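Local coordinates for 2-oxo-1,2-dihydroquinoline 8-monooxygenase, oxygenase component (Pseudomonas putida, PDB 1Z02), which probably hydroxylates 2-oxo-1,2-dihydroquinoline at position 8, pairing a Rieske [2Fe-2S] cluster with an iron ion in a homotrimeric oxygenase, at residues 32-37 against 381-386. Sequence-based numbering, arbitrary orientation.
Sequences PYKDAA and GWDDEQ
Two short helices, 31-34 near the N-terminus and 380-384 far along the chain, meet through Lys34, Tyr33, Trp382 and Asp383, with CA of Lys34 and CA of Trp382 6.7 Å apart. Lys34 does the polar work. With CG anti to the carbonyl carbon (chi1 -67°) and the chain extended beyond it, the side chain carries its ammonium to the last turn of helix 380-384. There NZ makes a salt bridge to Asp383 OD2, 2.9 Å away and met nearly along the C-O axis, and gives a second hydrogen bond, 3.1 Å, to the backbone O of Trp382. This second bond comes from well above the carbonyl plane, 52° out of it. Cutting this side chain back to an alanine here is likely to cost the Asp383 carboxylate this cation and the Trp382 carbonyl this donor.

Trp382 belongs to the part of this Rieske oxygenase related to homotrimeric ring hydroxylases, built round an antiparallel sheet; the N-terminal segment thus packs against the helical region of the catalytic part, away from the iron. On the buried side, Tyr33 CE1 lies 3.8 Å from Trp382 CZ3, which comes in at the tyrosine ring's edge. The two ring planes are inclined at 73°. Helices 392-404 and 209-216 close round these aromatics: Arg398 touches both side chains, and Tyr33 OH is hydrogen-bonded to Trp397 NE1. Beyond the end of helix 380-384, Gln386 packs on Leu85 of the second subunit.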
loop_
_atom_site.group_PDB
_atom_site.type_symbol
_atom_site.label_atom_id
_atom_site.label_comp_id
_atom_site.label_asym_id
_atom_site.label_seq_id
_atom_site.Cartn_x
_atom_site.Cartn_y
_atom_site.Cartn_z
ATOM N N PRO A 32 11.920 -26.757 -5.374
ATOM C CA PRO A 32 10.994 -26.700 -4.236
ATOM C C PRO A 32 11.283 -25.506 -3.311
ATOM O O PRO A 32 10.364 -24.919 -2.728
ATOM C CB PRO A 32 11.224 -28.037 -3.537
ATOM C CG PRO A 32 11.545 -28.948 -4.676
ATOM C CD PRO A 32 12.507 -28.105 -5.490
ATOM N N TYR A 33 12.563 -25.156 -3.187
ATOM C CA TYR A 33 12.999 -24.032 -2.358
ATOM C C TYR A 33 12.576 -22.715 -3.014
ATOM O O TYR A 33 12.218 -21.760 -2.331
ATOM C CB TYR A 33 14.523 -24.080 -2.182
ATOM C CG TYR A 33 15.107 -23.049 -1.230
ATOM C CD1 TYR A 33 15.464 -21.780 -1.675
ATOM C CD2 TYR A 33 15.341 -23.363 0.109
ATOM C CE1 TYR A 33 16.050 -20.847 -0.809
ATOM C CE2 TYR A 33 15.924 -22.436 0.986
ATOM C CZ TYR A 33 16.279 -21.184 0.518
ATOM O OH TYR A 33 16.892 -20.280 1.360
ATOM N N LYS A 34 12.629 -22.665 -4.342
ATOM C CA LYS A 34 12.217 -21.469 -5.067
ATOM C C LYS A 34 10.715 -21.283 -4.897
ATOM O O LYS A 34 10.198 -20.159 -4.956
ATOM C CB LYS A 34 12.519 -21.604 -6.555
ATOM C CG LYS A 34 13.980 -21.647 -6.940
ATOM C CD LYS A 34 14.090 -21.570 -8.455
ATOM C CE LYS A 34 15.530 -21.485 -8.930
ATOM N NZ LYS A 34 15.577 -21.149 -10.391
ATOM N N ASP A 35 10.021 -22.401 -4.708
ATOM C CA ASP A 35 8.572 -22.414 -4.529
ATOM C C ASP A 35 8.129 -22.175 -3.091
ATOM O O ASP A 35 6.946 -21.960 -2.841
ATOM C CB ASP A 35 8.003 -23.757 -4.981
ATOM C CG ASP A 35 8.202 -24.012 -6.459
ATOM O OD1 ASP A 35 8.056 -25.183 -6.870
ATOM O OD2 ASP A 35 8.496 -23.051 -7.208
ATOM N N ALA A 36 9.068 -22.214 -2.147
ATOM C CA ALA A 36 8.729 -22.049 -0.735
ATOM C C ALA A 36 8.720 -20.619 -0.167
ATOM O O ALA A 36 9.185 -20.379 0.951
ATOM C CB ALA A 36 9.651 -22.945 0.108
ATOM N N ALA A 37 8.157 -19.674 -0.910
ATOM C CA ALA A 37 8.108 -18.294 -0.439
ATOM C C ALA A 37 7.389 -18.145 0.904
ATOM O O ALA A 37 7.846 -17.406 1.780
ATOM C CB ALA A 37 7.443 -17.412 -1.495
ATOM N N GLY A 381 15.499 -12.619 -9.073
ATOM C CA GLY A 381 16.696 -13.099 -8.399
ATOM C C GLY A 381 16.933 -14.596 -8.335
ATOM O O GLY A 381 18.076 -15.053 -8.454
ATOM N N TRP A 382 15.871 -15.369 -8.138
ATOM C CA TRP A 382 16.001 -16.818 -8.052
ATOM C C TRP A 382 16.512 -17.458 -9.349
ATOM O O TRP A 382 16.995 -18.599 -9.354
ATOM C CB TRP A 382 14.657 -17.425 -7.628
ATOM C CG TRP A 382 14.230 -16.943 -6.274
ATOM C CD1 TRP A 382 13.174 -16.123 -5.985
ATOM C CD2 TRP A 382 14.872 -17.224 -5.022
ATOM N NE1 TRP A 382 13.116 -15.883 -4.631
ATOM C CE2 TRP A 382 14.143 -16.551 -4.017
ATOM C CE3 TRP A 382 15.986 -17.992 -4.652
ATOM C CZ2 TRP A 382 14.499 -16.609 -2.666
ATOM C CZ3 TRP A 382 16.341 -18.048 -3.306
ATOM C CH2 TRP A 382 15.594 -17.365 -2.329
ATOM N N ASP A 383 16.428 -16.712 -10.444
ATOM C CA ASP A 383 16.894 -17.209 -11.731
ATOM C C ASP A 383 18.126 -16.464 -12.214
ATOM O O ASP A 383 19.054 -17.080 -12.734
ATOM C CB ASP A 383 15.827 -17.050 -12.816
ATOM C CG ASP A 383 14.641 -17.957 -12.625
ATOM O OD1 ASP A 383 13.698 -17.824 -13.422
ATOM O OD2 ASP A 383 14.635 -18.791 -11.700
ATOM N N ASP A 384 18.123 -15.141 -12.046
ATOM C CA ASP A 384 19.218 -14.289 -12.526
ATOM C C ASP A 384 20.395 -14.009 -11.592
ATOM O O ASP A 384 21.387 -13.400 -12.007
ATOM C CB ASP A 384 18.653 -12.956 -13.020
ATOM C CG ASP A 384 17.766 -13.118 -14.243
ATOM O OD1 ASP A 384 17.189 -12.109 -14.708
ATOM O OD2 ASP A 384 17.647 -14.258 -14.741
ATOM N N GLU A 385 20.297 -14.421 -10.334
ATOM C CA GLU A 385 21.408 -14.210 -9.415
ATOM C C GLU A 385 22.623 -14.918 -10.034
ATOM O O GLU A 385 22.474 -15.939 -10.719
ATOM C CB GLU A 385 21.078 -14.827 -8.055
ATOM C CG GLU A 385 20.980 -16.348 -8.081
ATOM C CD GLU A 385 20.500 -16.935 -6.766
ATOM O OE1 GLU A 385 20.573 -16.238 -5.721
ATOM O OE2 GLU A 385 20.052 -18.108 -6.781
ATOM N N GLN A 386 23.821 -14.379 -9.829
ATOM C CA GLN A 386 25.017 -15.029 -10.370
ATOM C C GLN A 386 25.910 -15.456 -9.217
ATOM O O GLN A 386 26.784 -14.714 -8.783
ATOM C CB GLN A 386 25.753 -14.088 -11.331
ATOM C CG GLN A 386 24.889 -13.740 -12.539
ATOM C CD GLN A 386 25.652 -13.093 -13.673
ATOM O OE1 GLN A 386 26.609 -13.655 -14.198
ATOM N NE2 GLN A 386 25.217 -11.912 -14.070
#